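Local atomic coordinates of uncharacterized conserved protein (Staphylococcus epidermidis, PDB entry 3FRM), a protein that is of unknown function but contains an acetyltransferase (GNAT) domain and may therefore transfer acyl groups. Residues V99-I105 with G239-F245; K10-I14 with K186-I190; I27-P31 with M63-Q67; N40-Y44 with D56-Q60. All blocks are in the same frame, centred on the assembly; numbering follows the deposited sequence.

From the N terminus, residues 10-14 open contact 2, the longest loop of the four. Contact 3 opens next at 27-31 and contact 4 at 40-44; contact 4 closes first, at 56-60, within the loop that contact 3 completes at 63-67. Both bring helix 50-66 onto neighbouring strands of the N-terminal half, and Asn40 joins them by binding Leu30 and Gln67. Both also lie within the span of contact 2. Contact 1 opens at 99-105, before contact 2 closes at 186-190, and ends at 239-245, so these two cross. Together contacts 1 and 2 tie the N-terminal to the C-terminal half; Leu102 meets Ile12 between them.

Contact 1: residues V99-I105 with G239-F245; sequences VLELYVI and GYVYQGF
Strand 99-105 runs antiparallel to 241-245, the axes 4.6 Å apart with N-to-C directions at 142°. Val104 pairs with Val241 as a hydrogen-bonded pair: Val104 N to Val241 O is 2.8 Å and Val241 N to Val104 O 2.7 Å. Tyr103-Tyr242 and Glu101-Phe245 are non-hydrogen-bonded pairs, so the 239-245 side carries one extra residue, a beta bulge. There Gln243 N gives a 2.7 Å bond to Leu102 O, and Leu102 N one of 2.9 Å to Gly244 O. Gly244 takes positive phi (128°). Tyr240 and Val104 are the most covered, followed by Tyr103 and Ile105. Tyr240 (chi1 m) follows Gly239, whose positive phi ends helix 232-237 in a Schellman motif; Ile105 CG2 lies over the Tyr240 ring face, 3.9 Å from the centroid, a CH-pi contact, and Tyr240 CD1 meets Tyr103 CB at 3.8 Å. Val104 (chi1 p) sets CG1 3.9 Å from Val241 CG2 and 3.6 Å from Gln243 OE1; Gln243 NE2 hydrogen-bonds Met4 O. On the face shared with Glu101 and Phe245, Tyr103 (chi1 m) receives the edge of Tyr242 (chi1 t), centroids 5.8 Å apart, planes at 63°; Leu236 and Arg237 of the second subunit pack there. Strand 96-105 lies between 241-251 and 221-225, and 241-251 also borders 72-75, consistent with two GNAT-like halves that exchange strands.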
loop_
_atom_site.group_PDB
_atom_site.type_symbol
_atom_site.label_atom_id
_atom_site.label_comp_id
_atom_site.label_asym_id
_atom_site.label_seq_id
_atom_site.Cartn_x
_atom_site.Cartn_y
_atom_site.Cartn_z
ATOM N N VAL A 99 5.340 6.421 -6.468
ATOM C CA VAL A 99 6.312 6.634 -5.418
ATOM C C VAL A 99 6.995 5.307 -5.090
ATOM O O VAL A 99 6.336 4.243 -4.940
ATOM C CB VAL A 99 5.611 7.199 -4.194
ATOM C CG1 VAL A 99 6.554 7.279 -2.967
ATOM C CG2 VAL A 99 5.077 8.607 -4.504
ATOM N N LEU A 100 8.326 5.336 -5.032
ATOM C CA LEU A 100 9.092 4.201 -4.513
ATOM C C LEU A 100 9.308 4.505 -3.075
ATOM O O LEU A 100 9.529 5.661 -2.733
ATOM C CB LEU A 100 10.452 4.119 -5.178
ATOM C CG LEU A 100 10.676 3.381 -6.506
ATOM C CD1 LEU A 100 9.413 2.738 -7.178
ATOM C CD2 LEU A 100 11.426 4.321 -7.461
ATOM N N GLU A 101 9.257 3.479 -2.237
ATOM C CA GLU A 101 9.485 3.607 -0.793
ATOM C C GLU A 101 10.617 2.694 -0.357
ATOM O O GLU A 101 10.615 1.480 -0.690
ATOM C CB GLU A 101 8.254 3.158 -0.039
ATOM C CG GLU A 101 7.194 4.203 0.005
ATOM C CD GLU A 101 5.818 3.672 0.421
ATOM O OE1 GLU A 101 4.907 4.527 0.611
ATOM O OE2 GLU A 101 5.641 2.428 0.579
ATOM N N LEU A 102 11.584 3.267 0.351
ATOM C CA LEU A 102 12.668 2.473 0.877
ATOM C C LEU A 102 12.340 1.943 2.293
ATOM O O LEU A 102 12.073 2.739 3.205
ATOM C CB LEU A 102 13.952 3.297 0.924
ATOM C CG LEU A 102 15.170 2.591 1.550
ATOM C CD1 LEU A 102 15.709 1.464 0.616
ATOM C CD2 LEU A 102 16.297 3.628 1.849
ATOM N N TYR A 103 12.343 0.612 2.454
ATOM C CA TYR A 103 12.199 -0.051 3.783
ATOM C C TYR A 103 13.467 -0.697 4.281
ATOM O O TYR A 103 14.238 -1.282 3.524
ATOM C CB TYR A 103 11.054 -1.083 3.785
ATOM C CG TYR A 103 9.722 -0.421 3.575
ATOM C CD1 TYR A 103 9.044 0.169 4.627
ATOM C CD2 TYR A 103 9.202 -0.256 2.297
ATOM C CE1 TYR A 103 7.847 0.827 4.433
ATOM C CE2 TYR A 103 7.993 0.387 2.088
ATOM C CZ TYR A 103 7.316 0.915 3.164
ATOM O OH TYR A 103 6.116 1.587 2.965
ATOM N N VAL A 104 13.676 -0.616 5.588
ATOM C CA VAL A 104 14.904 -1.128 6.152
ATOM C C VAL A 104 14.595 -1.945 7.386
ATOM O O VAL A 104 13.646 -1.639 8.086
ATOM C CB VAL A 104 15.847 0.050 6.486
ATOM C CG1 VAL A 104 15.474 0.685 7.834
ATOM C CG2 VAL A 104 17.262 -0.421 6.588
ATOM N N ILE A 105 15.397 -2.975 7.665
ATOM C CA ILE A 105 15.276 -3.723 8.900
ATOM C C ILE A 105 16.631 -4.315 9.342
ATOM O O ILE A 105 17.500 -4.542 8.509
ATOM C CB ILE A 105 14.186 -4.800 8.808
ATOM C CG1 ILE A 105 13.793 -5.213 10.247
ATOM C CG2 ILE A 105 14.678 -5.972 7.972
ATOM C CD1 ILE A 105 12.655 -6.257 10.405
ATOM N N GLY A 239 7.890 -5.713 10.676
ATOM C CA GLY A 239 8.810 -4.869 11.421
ATOM C C GLY A 239 9.683 -3.913 10.599
ATOM O O GLY A 239 10.497 -3.173 11.183
ATOM N N TYR A 240 9.541 -3.918 9.267
ATOM C CA TYR A 240 10.402 -3.079 8.434
ATOM C C TYR A 240 10.119 -1.650 8.782
ATOM O O TYR A 240 8.966 -1.315 9.030
ATOM C CB TYR A 240 10.108 -3.261 6.934
ATOM C CG TYR A 240 10.852 -4.405 6.309
ATOM C CD1 TYR A 240 12.067 -4.200 5.705
ATOM C CD2 TYR A 240 10.349 -5.717 6.366
ATOM C CE1 TYR A 240 12.774 -5.265 5.183
ATOM C CE2 TYR A 240 11.039 -6.794 5.806
ATOM C CZ TYR A 240 12.247 -6.542 5.210
ATOM O OH TYR A 240 12.957 -7.555 4.623
ATOM N N VAL A 241 11.164 -0.823 8.849
ATOM C CA VAL A 241 11.009 0.601 9.043
ATOM C C VAL A 241 11.153 1.408 7.749
ATOM O O VAL A 241 12.052 1.225 6.957
ATOM C CB VAL A 241 11.807 1.176 10.305
ATOM C CG1 VAL A 241 12.455 0.083 11.210
ATOM C CG2 VAL A 241 12.740 2.406 9.951
ATOM N N TYR A 242 10.161 2.238 7.511
ATOM C CA TYR A 242 10.089 3.146 6.422
ATOM C C TYR A 242 11.216 4.141 6.530
ATOM O O TYR A 242 11.397 4.763 7.607
ATOM C CB TYR A 242 8.767 3.894 6.516
ATOM C CG TYR A 242 8.579 4.989 5.468
ATOM C CD1 TYR A 242 8.225 4.662 4.168
ATOM C CD2 TYR A 242 8.768 6.311 5.791
ATOM C CE1 TYR A 242 8.025 5.637 3.186
ATOM C CE2 TYR A 242 8.589 7.317 4.835
ATOM C CZ TYR A 242 8.202 6.966 3.541
ATOM O OH TYR A 242 8.002 7.933 2.610
ATOM N N GLN A 243 11.949 4.322 5.427
ATOM C CA GLN A 243 13.104 5.226 5.408
ATOM C C GLN A 243 13.277 6.099 4.151
ATOM O O GLN A 243 14.421 6.296 3.715
ATOM C CB GLN A 243 14.375 4.386 5.532
ATOM C CG GLN A 243 15.622 5.203 5.886
ATOM C CD GLN A 243 16.357 4.558 7.001
ATOM O OE1 GLN A 243 15.761 4.269 8.036
ATOM N NE2 GLN A 243 17.652 4.304 6.808
ATOM N N GLY A 244 12.185 6.553 3.538
ATOM C CA GLY A 244 12.266 7.626 2.579
ATOM C C GLY A 244 11.585 7.222 1.282
ATOM O O GLY A 244 11.226 6.070 1.117
ATOM N N PHE A 245 11.392 8.187 0.393
ATOM C CA PHE A 245 10.663 7.910 -0.849
ATOM C C PHE A 245 11.353 8.470 -2.064
ATOM O O PHE A 245 12.237 9.291 -1.935
ATOM C CB PHE A 245 9.251 8.520 -0.761
ATOM C CG PHE A 245 9.247 10.020 -0.602
ATOM C CD1 PHE A 245 9.105 10.860 -1.733
ATOM C CD2 PHE A 245 9.405 10.589 0.663
ATOM C CE1 PHE A 245 9.122 12.257 -1.596
ATOM C CE2 PHE A 245 9.405 11.982 0.829
ATOM C CZ PHE A 245 9.256 12.830 -0.316
#

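Contact 2: residues K10-I14 with K186-I190; sequences KDIYI and KTIEI
Loop 10-14, whose first two residues form the end of a 3-10 turn and whose Ile12 and Tyr13 are extended, approaches the start of strand 188-195 through side chains, without backbone pairing: the nearest CA atoms are Ile12 and Glu189, 7.1 Å apart, and Asp11 and Thr187, 7.7 Å. Lys186 has helical backbone angles; its bent side chain (chi1 and chi2 between wells, chi3 m) brings NZ within 2.8 Å of Asp11 OD1 in a surface salt bridge, while Asp11 OD2 accepts from Thr8 N. From Thr187 on the chain is extended, and the strand begins at Ile188. Glu189 is the most covered residue: with chi1 and chi2 both t it reaches across, and OE1 accepts from Tyr13 N at 2.8 Å, N-H...O angle 165°. Ile12 CD1 (chi1 m, chi2 m) packs 3.7 Å from Glu189 CD. A salt bridge and a carboxylate-to-backbone-NH bond thus tie the N-terminal loop before strand 17-21 to the C-terminal GNAT half. Strand 188-195 runs between 174-183 and 221-225; Ile188 and Ile190 pack on helix 204-216, and Ile12 lies on Ile222 and Val224 of strand 221-225.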
loop_
_atom_site.group_PDB
_atom_site.type_symbol
_atom_site.label_atom_id
_atom_site.label_comp_id
_atom_site.label_asym_id
_atom_site.label_seq_id
_atom_site.Cartn_x
_atom_site.Cartn_y
_atom_site.Cartn_z
ATOM N N LYS A 10 20.862 4.947 -2.491
ATOM C CA LYS A 10 22.113 4.646 -3.204
ATOM C C LYS A 10 22.481 3.170 -3.030
ATOM O O LYS A 10 23.105 2.584 -3.892
ATOM C CB LYS A 10 23.244 5.561 -2.737
ATOM C CG LYS A 10 23.202 6.952 -3.374
ATOM C CD LYS A 10 23.124 8.041 -2.298
ATOM C CE LYS A 10 24.468 8.224 -1.557
ATOM N NZ LYS A 10 24.290 8.614 -0.133
ATOM N N ASP A 11 22.053 2.577 -1.919
ATOM C CA ASP A 11 22.332 1.181 -1.638
ATOM C C ASP A 11 21.472 0.220 -2.465
ATOM O O ASP A 11 21.706 -0.982 -2.506
ATOM C CB ASP A 11 22.114 0.961 -0.155
ATOM C CG ASP A 11 23.039 1.829 0.683
ATOM O OD1 ASP A 11 24.268 1.777 0.407
ATOM O OD2 ASP A 11 22.561 2.568 1.597
ATOM N N ILE A 12 20.458 0.740 -3.124
ATOM C CA ILE A 12 19.581 -0.128 -3.889
ATOM C C ILE A 12 20.196 -0.479 -5.241
ATOM O O ILE A 12 20.782 0.346 -5.881
ATOM C CB ILE A 12 18.179 0.468 -3.948
ATOM C CG1 ILE A 12 17.588 0.513 -2.511
ATOM C CG2 ILE A 12 17.285 -0.175 -5.046
ATOM C CD1 ILE A 12 17.033 -0.859 -1.891
ATOM N N TYR A 13 20.094 -1.742 -5.628
ATOM C CA TYR A 13 20.654 -2.229 -6.834
ATOM C C TYR A 13 19.849 -1.693 -8.049
ATOM O O TYR A 13 18.655 -1.502 -7.955
ATOM C CB TYR A 13 20.611 -3.753 -6.762
ATOM C CG TYR A 13 21.089 -4.396 -7.990
ATOM C CD1 TYR A 13 22.431 -4.735 -8.129
ATOM C CD2 TYR A 13 20.208 -4.654 -9.058
ATOM C CE1 TYR A 13 22.910 -5.322 -9.323
ATOM C CE2 TYR A 13 20.662 -5.233 -10.236
ATOM C CZ TYR A 13 22.016 -5.565 -10.368
ATOM O OH TYR A 13 22.479 -6.146 -11.523
ATOM N N ILE A 14 20.500 -1.451 -9.175
ATOM C CA ILE A 14 19.768 -1.149 -10.427
ATOM C C ILE A 14 20.282 -2.096 -11.490
ATOM O O ILE A 14 21.480 -2.236 -11.674
ATOM C CB ILE A 14 19.991 0.296 -10.927
ATOM C CG1 ILE A 14 19.586 1.337 -9.874
ATOM C CG2 ILE A 14 19.234 0.587 -12.258
ATOM C CD1 ILE A 14 20.740 2.133 -9.403
ATOM N N LYS A 186 27.997 -4.389 2.880
ATOM C CA LYS A 186 27.292 -3.548 3.830
ATOM C C LYS A 186 25.869 -4.039 4.061
ATOM O O LYS A 186 25.398 -4.085 5.187
ATOM C CB LYS A 186 27.221 -2.128 3.272
ATOM C CG LYS A 186 27.514 -1.005 4.279
ATOM C CD LYS A 186 26.488 0.166 4.142
ATOM C CE LYS A 186 26.477 0.815 2.748
ATOM N NZ LYS A 186 25.794 2.154 2.742
ATOM N N THR A 187 25.172 -4.414 2.990
ATOM C CA THR A 187 23.769 -4.735 3.141
ATOM C C THR A 187 23.341 -6.012 2.427
ATOM O O THR A 187 24.068 -6.591 1.625
ATOM C CB THR A 187 22.901 -3.653 2.501
ATOM O OG1 THR A 187 23.289 -3.525 1.134
ATOM C CG2 THR A 187 23.035 -2.318 3.170
ATOM N N ILE A 188 22.104 -6.394 2.673
ATOM C CA ILE A 188 21.449 -7.296 1.782
ATOM C C ILE A 188 20.077 -6.781 1.331
ATOM O O ILE A 188 19.259 -6.298 2.126
ATOM C CB ILE A 188 21.473 -8.699 2.372
ATOM C CG1 ILE A 188 20.655 -9.695 1.583
ATOM C CG2 ILE A 188 21.113 -8.689 3.848
ATOM C CD1 ILE A 188 21.281 -11.062 1.830
ATOM N N GLU A 189 19.841 -6.857 0.025
ATOM C CA GLU A 189 18.623 -6.358 -0.526
ATOM C C GLU A 189 17.803 -7.494 -1.057
ATOM O O GLU A 189 18.326 -8.397 -1.711
ATOM C CB GLU A 189 18.916 -5.365 -1.625
ATOM C CG GLU A 189 17.711 -4.619 -2.107
ATOM C CD GLU A 189 17.963 -4.036 -3.495
ATOM O OE1 GLU A 189 19.112 -3.578 -3.713
ATOM O OE2 GLU A 189 17.039 -4.046 -4.368
ATOM N N ILE A 190 16.520 -7.469 -0.717
ATOM C CA ILE A 190 15.579 -8.373 -1.309
ATOM C C ILE A 190 14.783 -7.661 -2.407
ATOM O O ILE A 190 14.691 -6.437 -2.446
ATOM C CB ILE A 190 14.702 -9.148 -0.280
ATOM C CG1 ILE A 190 13.969 -8.244 0.681
ATOM C CG2 ILE A 190 15.569 -10.053 0.610
ATOM C CD1 ILE A 190 12.752 -8.904 1.336
#

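Contact 3: residues I27-P31 with M63-Q67; sequences IYLLP and MHLNQ
The C-terminal end of the helix in a beta-alpha-beta unit (strand 41-44, helix 50-66, strand 72-75) rests here on strand 25-29, next to that unit in the sheet. Residues 27-29 are extended, 63-66 helical, and the nearest CA atoms are those of Pro31 and Gln67, 6.0 Å apart. Ile27 and Leu29 point toward the helix; Tyr28 and Leu30, between and after them, point away. Ile27 (m, t) places CG2 3.9 Å from CE of Met63, a selenomethionine with chi angles m, t, p that reaches over toward the strand. Leu29 has chi1 at -102°, between wells, and its CD1 meets the edge of the His64 ring 3.9 Å from NE2. That nitrogen is buried with no polar partner, whereas ND1 bonds to His71 O. Gln67 is the first residue to leave the helix. Its chi1 p, chi2 t conformation puts OE1 3.6 Å from Leu29 CG, 3.2 Å from Pro31 CA and 3.3 Å from Pro31 CG, while NE2 binds Asn40 OD1, which also takes Leu30 N, and Ser69 OG. No direct hydrogen bond links the two segments; instead one water donates to both backbones, 2.7 Å from Pro31 O and 2.7 Å from Gln67 O.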
loop_
_atom_site.group_PDB
_atom_site.type_symbol
_atom_site.label_atom_id
_atom_site.label_comp_id
_atom_site.label_asym_id
_atom_site.label_seq_id
_atom_site.Cartn_x
_atom_site.Cartn_y
_atom_site.Cartn_z
ATOM N N ILE A 27 22.252 7.931 -15.999
ATOM C CA ILE A 27 21.462 7.344 -17.098
ATOM C C ILE A 27 21.759 5.837 -17.258
ATOM O O ILE A 27 22.908 5.467 -17.359
ATOM C CB ILE A 27 21.827 8.006 -18.389
ATOM C CG1 ILE A 27 21.466 9.503 -18.335
ATOM C CG2 ILE A 27 21.227 7.243 -19.587
ATOM C CD1 ILE A 27 21.598 10.175 -19.704
ATOM N N TYR A 28 20.739 4.979 -17.244
ATOM C CA TYR A 28 20.930 3.539 -17.338
ATOM C C TYR A 28 20.189 3.034 -18.587
ATOM O O TYR A 28 19.081 3.462 -18.881
ATOM C CB TYR A 28 20.346 2.886 -16.114
ATOM C CG TYR A 28 21.163 3.064 -14.852
ATOM C CD1 TYR A 28 22.019 2.062 -14.424
ATOM C CD2 TYR A 28 21.098 4.234 -14.120
ATOM C CE1 TYR A 28 22.784 2.199 -13.257
ATOM C CE2 TYR A 28 21.872 4.407 -12.965
ATOM C CZ TYR A 28 22.709 3.361 -12.543
ATOM O OH TYR A 28 23.482 3.481 -11.413
ATOM N N LEU A 29 20.821 2.091 -19.279
ATOM C CA LEU A 29 20.343 1.425 -20.426
ATOM C C LEU A 29 20.841 -0.021 -20.376
ATOM O O LEU A 29 21.915 -0.292 -19.821
ATOM C CB LEU A 29 20.992 2.063 -21.633
ATOM C CG LEU A 29 20.352 3.068 -22.574
ATOM C CD1 LEU A 29 19.443 4.062 -21.926
ATOM C CD2 LEU A 29 21.516 3.748 -23.217
ATOM N N LEU A 30 20.089 -0.923 -21.010
ATOM C CA LEU A 30 20.510 -2.263 -21.232
ATOM C C LEU A 30 20.130 -2.591 -22.686
ATOM O O LEU A 30 19.056 -3.146 -22.974
ATOM C CB LEU A 30 19.850 -3.207 -20.247
ATOM C CG LEU A 30 20.342 -4.669 -20.197
ATOM C CD1 LEU A 30 21.814 -4.796 -19.876
ATOM C CD2 LEU A 30 19.579 -5.491 -19.135
ATOM N N PRO A 31 21.021 -2.235 -23.620
ATOM C CA PRO A 31 20.771 -2.291 -25.048
ATOM C C PRO A 31 20.325 -3.662 -25.607
ATOM O O PRO A 31 19.517 -3.694 -26.535
ATOM C CB PRO A 31 22.092 -1.798 -25.644
ATOM C CG PRO A 31 22.612 -0.839 -24.601
ATOM C CD PRO A 31 22.273 -1.518 -23.301
HETATM N N MSE A 63 17.707 8.290 -27.291
HETATM C CA MSE A 63 18.417 7.102 -26.882
HETATM C C MSE A 63 17.557 5.879 -27.011
HETATM O O MSE A 63 17.983 4.868 -27.544
HETATM C CB MSE A 63 18.894 7.225 -25.440
HETATM C CG MSE A 63 19.991 8.211 -25.371
HETATM SE SE MSE A 63 20.951 8.371 -23.692
HETATM C CE MSE A 63 21.707 6.600 -23.412
ATOM N N HIS A 64 16.350 5.966 -26.488
ATOM C CA HIS A 64 15.545 4.800 -26.354
ATOM C C HIS A 64 15.135 4.331 -27.728
ATOM O O HIS A 64 15.297 3.117 -28.055
ATOM C CB HIS A 64 14.368 5.086 -25.433
ATOM C CG HIS A 64 14.699 4.970 -23.968
ATOM N ND1 HIS A 64 13.735 5.000 -22.983
ATOM C CD2 HIS A 64 15.880 4.776 -23.326
ATOM C CE1 HIS A 64 14.311 4.836 -21.802
ATOM N NE2 HIS A 64 15.609 4.710 -21.982
ATOM N N LEU A 65 14.647 5.256 -28.569
ATOM C CA LEU A 65 14.258 4.824 -29.917
ATOM C C LEU A 65 15.434 4.231 -30.695
ATOM O O LEU A 65 15.268 3.335 -31.506
ATOM C CB LEU A 65 13.618 5.953 -30.716
ATOM C CG LEU A 65 12.204 6.302 -30.275
ATOM C CD1 LEU A 65 11.727 7.586 -31.001
ATOM C CD2 LEU A 65 11.278 5.115 -30.593
ATOM N N ASN A 66 16.635 4.764 -30.468
ATOM C CA ASN A 66 17.817 4.207 -31.117
ATOM C C ASN A 66 18.059 2.701 -30.837
ATOM O O ASN A 66 18.566 2.008 -31.702
ATOM C CB ASN A 66 19.036 5.042 -30.775
ATOM C CG ASN A 66 20.300 4.555 -31.460
ATOM O OD1 ASN A 66 20.472 4.690 -32.680
ATOM N ND2 ASN A 66 21.222 4.026 -30.651
ATOM N N GLN A 67 17.709 2.214 -29.645
ATOM C CA GLN A 67 17.875 0.802 -29.313
ATOM C C GLN A 67 16.526 0.097 -29.334
ATOM O O GLN A 67 16.416 -0.991 -28.803
ATOM C CB GLN A 67 18.587 0.596 -27.925
ATOM C CG GLN A 67 17.839 1.169 -26.696
ATOM C CD GLN A 67 18.498 0.859 -25.318
ATOM O OE1 GLN A 67 19.732 0.747 -25.206
ATOM N NE2 GLN A 67 17.670 0.759 -24.262
HETATM O O HOH W 1 18.248 -2.919 -28.785
#

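Contact 4: residues N40-Y44 with D56-Q60; sequences NTWIY and DIEVQ
This is a buried helix-on-sheet contact inside one beta-alpha-beta unit: strand 41-44 leads into helix 50-66, which returns to the parallel neighbour 72-75. The strand 41-44 and helix 56-60 axes come within 10.4 Å, their N-to-C directions at 146°, and the closest CA pair is Trp42-Gln60 at 8.1 Å. Trp42 fills much of the gap. With chi1 m and chi2 45° it presents its indole to one helix turn: Asp56 O lies over a ring face, CZ3 is 3.3 Å from Asp56 CG, and CZ2 is 4.0 Å from Val59 CB. Asp56 O meanwhile accepts the helical bond from Gln60 N at 3.0 Å. The Gln60 side chain (t, t) extends beside the indole, its OE1 bound to Ser73 N of strand 72-75. Phe74 meets Trp42 edge-to-face, and Ile27 of strand 25-29 also touches Trp42. Two residues on, Tyr44 (chi1 m) swings its ring end to the helix, and OH donates to Asp56 OD2 at 2.7 Å, the carboxylate lying near the ring plane; Asp56 OD1 forms a salt bridge with Arg24. A buried carboxylate can thus be accommodated because the Arg24 guanidinium balances its charge and the Tyr44 phenol gives it a hydrogen bond, while the indole covers the helix backbone beside it.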
loop_
_atom_site.group_PDB
_atom_site.type_symbol
_atom_site.label_atom_id
_atom_site.label_comp_id
_atom_site.label_asym_id
_atom_site.label_seq_id
_atom_site.Cartn_x
_atom_site.Cartn_y
_atom_site.Cartn_z
ATOM N N ASN A 40 16.123 0.628 -18.079
ATOM C CA ASN A 40 16.266 1.702 -19.042
ATOM C C ASN A 40 15.626 3.011 -18.541
ATOM O O ASN A 40 14.446 3.293 -18.755
ATOM C CB ASN A 40 15.741 1.280 -20.422
ATOM C CG ASN A 40 16.501 0.046 -21.026
ATOM O OD1 ASN A 40 17.584 0.197 -21.596
ATOM N ND2 ASN A 40 15.897 -1.153 -20.949
ATOM N N THR A 41 16.407 3.842 -17.881
ATOM C CA THR A 41 15.787 4.918 -17.147
ATOM C C THR A 41 16.822 5.953 -16.711
ATOM O O THR A 41 18.015 5.682 -16.684
ATOM C CB THR A 41 15.008 4.326 -15.902
ATOM O OG1 THR A 41 14.034 5.279 -15.420
ATOM C CG2 THR A 41 15.955 3.885 -14.784
ATOM N N TRP A 42 16.341 7.145 -16.379
ATOM C CA TRP A 42 17.144 8.168 -15.813
ATOM C C TRP A 42 16.866 8.246 -14.299
ATOM O O TRP A 42 15.712 8.306 -13.910
ATOM C CB TRP A 42 16.730 9.509 -16.409
ATOM C CG TRP A 42 17.326 9.852 -17.675
ATOM C CD1 TRP A 42 17.475 9.028 -18.796
ATOM C CD2 TRP A 42 17.762 11.151 -18.069
ATOM N NE1 TRP A 42 18.027 9.760 -19.834
ATOM C CE2 TRP A 42 18.198 11.059 -19.425
ATOM C CE3 TRP A 42 17.827 12.378 -17.421
ATOM C CZ2 TRP A 42 18.713 12.150 -20.123
ATOM C CZ3 TRP A 42 18.343 13.453 -18.124
ATOM C CH2 TRP A 42 18.793 13.327 -19.453
ATOM N N ILE A 43 17.920 8.261 -13.479
ATOM C CA ILE A 43 17.802 8.459 -12.038
ATOM C C ILE A 43 18.303 9.887 -11.759
ATOM O O ILE A 43 19.481 10.149 -11.852
ATOM C CB ILE A 43 18.675 7.476 -11.267
ATOM C CG1 ILE A 43 18.545 6.036 -11.805
ATOM C CG2 ILE A 43 18.393 7.498 -9.729
ATOM C CD1 ILE A 43 17.187 5.445 -11.696
ATOM N N TYR A 44 17.427 10.822 -11.420
ATOM C CA TYR A 44 17.909 12.168 -11.085
ATOM C C TYR A 44 18.575 12.171 -9.709
ATOM O O TYR A 44 18.124 11.485 -8.795
ATOM C CB TYR A 44 16.784 13.211 -11.079
ATOM C CG TYR A 44 16.297 13.677 -12.439
ATOM C CD1 TYR A 44 17.082 14.495 -13.249
ATOM C CD2 TYR A 44 15.045 13.340 -12.895
ATOM C CE1 TYR A 44 16.655 14.930 -14.471
ATOM C CE2 TYR A 44 14.589 13.806 -14.167
ATOM C CZ TYR A 44 15.409 14.574 -14.927
ATOM O OH TYR A 44 14.960 15.017 -16.123
ATOM N N ASP A 56 15.465 16.865 -21.301
ATOM C CA ASP A 56 15.877 15.520 -20.905
ATOM C C ASP A 56 14.939 14.490 -21.540
ATOM O O ASP A 56 15.343 13.371 -21.897
ATOM C CB ASP A 56 15.881 15.377 -19.391
ATOM C CG ASP A 56 16.878 16.322 -18.691
ATOM O OD1 ASP A 56 17.829 16.823 -19.316
ATOM O OD2 ASP A 56 16.730 16.534 -17.465
ATOM N N ILE A 57 13.684 14.883 -21.722
ATOM C CA ILE A 57 12.762 14.051 -22.498
ATOM C C ILE A 57 13.283 13.768 -23.866
ATOM O O ILE A 57 13.146 12.643 -24.365
ATOM C CB ILE A 57 11.385 14.686 -22.620
ATOM C CG1 ILE A 57 10.559 14.236 -21.425
ATOM C CG2 ILE A 57 10.651 14.221 -23.883
ATOM C CD1 ILE A 57 9.583 15.272 -20.976
ATOM N N GLU A 58 13.881 14.785 -24.478
ATOM C CA GLU A 58 14.275 14.681 -25.894
ATOM C C GLU A 58 15.479 13.763 -26.069
ATOM O O GLU A 58 15.423 12.854 -26.831
ATOM C CB GLU A 58 14.532 16.059 -26.493
ATOM C CG GLU A 58 13.277 16.889 -26.709
ATOM C CD GLU A 58 12.198 16.111 -27.484
ATOM O OE1 GLU A 58 12.459 15.623 -28.621
ATOM O OE2 GLU A 58 11.073 15.985 -26.942
ATOM N N VAL A 59 16.537 14.011 -25.312
ATOM C CA VAL A 59 17.633 13.073 -25.101
ATOM C C VAL A 59 17.172 11.662 -24.887
ATOM O O VAL A 59 17.574 10.804 -25.646
ATOM C CB VAL A 59 18.589 13.467 -23.910
ATOM C CG1 VAL A 59 19.842 12.595 -23.966
ATOM C CG2 VAL A 59 19.002 14.885 -24.047
ATOM N N GLN A 60 16.316 11.415 -23.893
ATOM C CA GLN A 60 15.938 10.015 -23.560
ATOM C C GLN A 60 15.161 9.402 -24.683
ATOM O O GLN A 60 15.402 8.246 -25.017
ATOM C CB GLN A 60 15.127 9.859 -22.274
ATOM C CG GLN A 60 15.163 8.429 -21.759
ATOM C CD GLN A 60 14.269 8.191 -20.564
ATOM O OE1 GLN A 60 13.168 7.738 -20.706
ATOM N NE2 GLN A 60 14.742 8.515 -19.379
#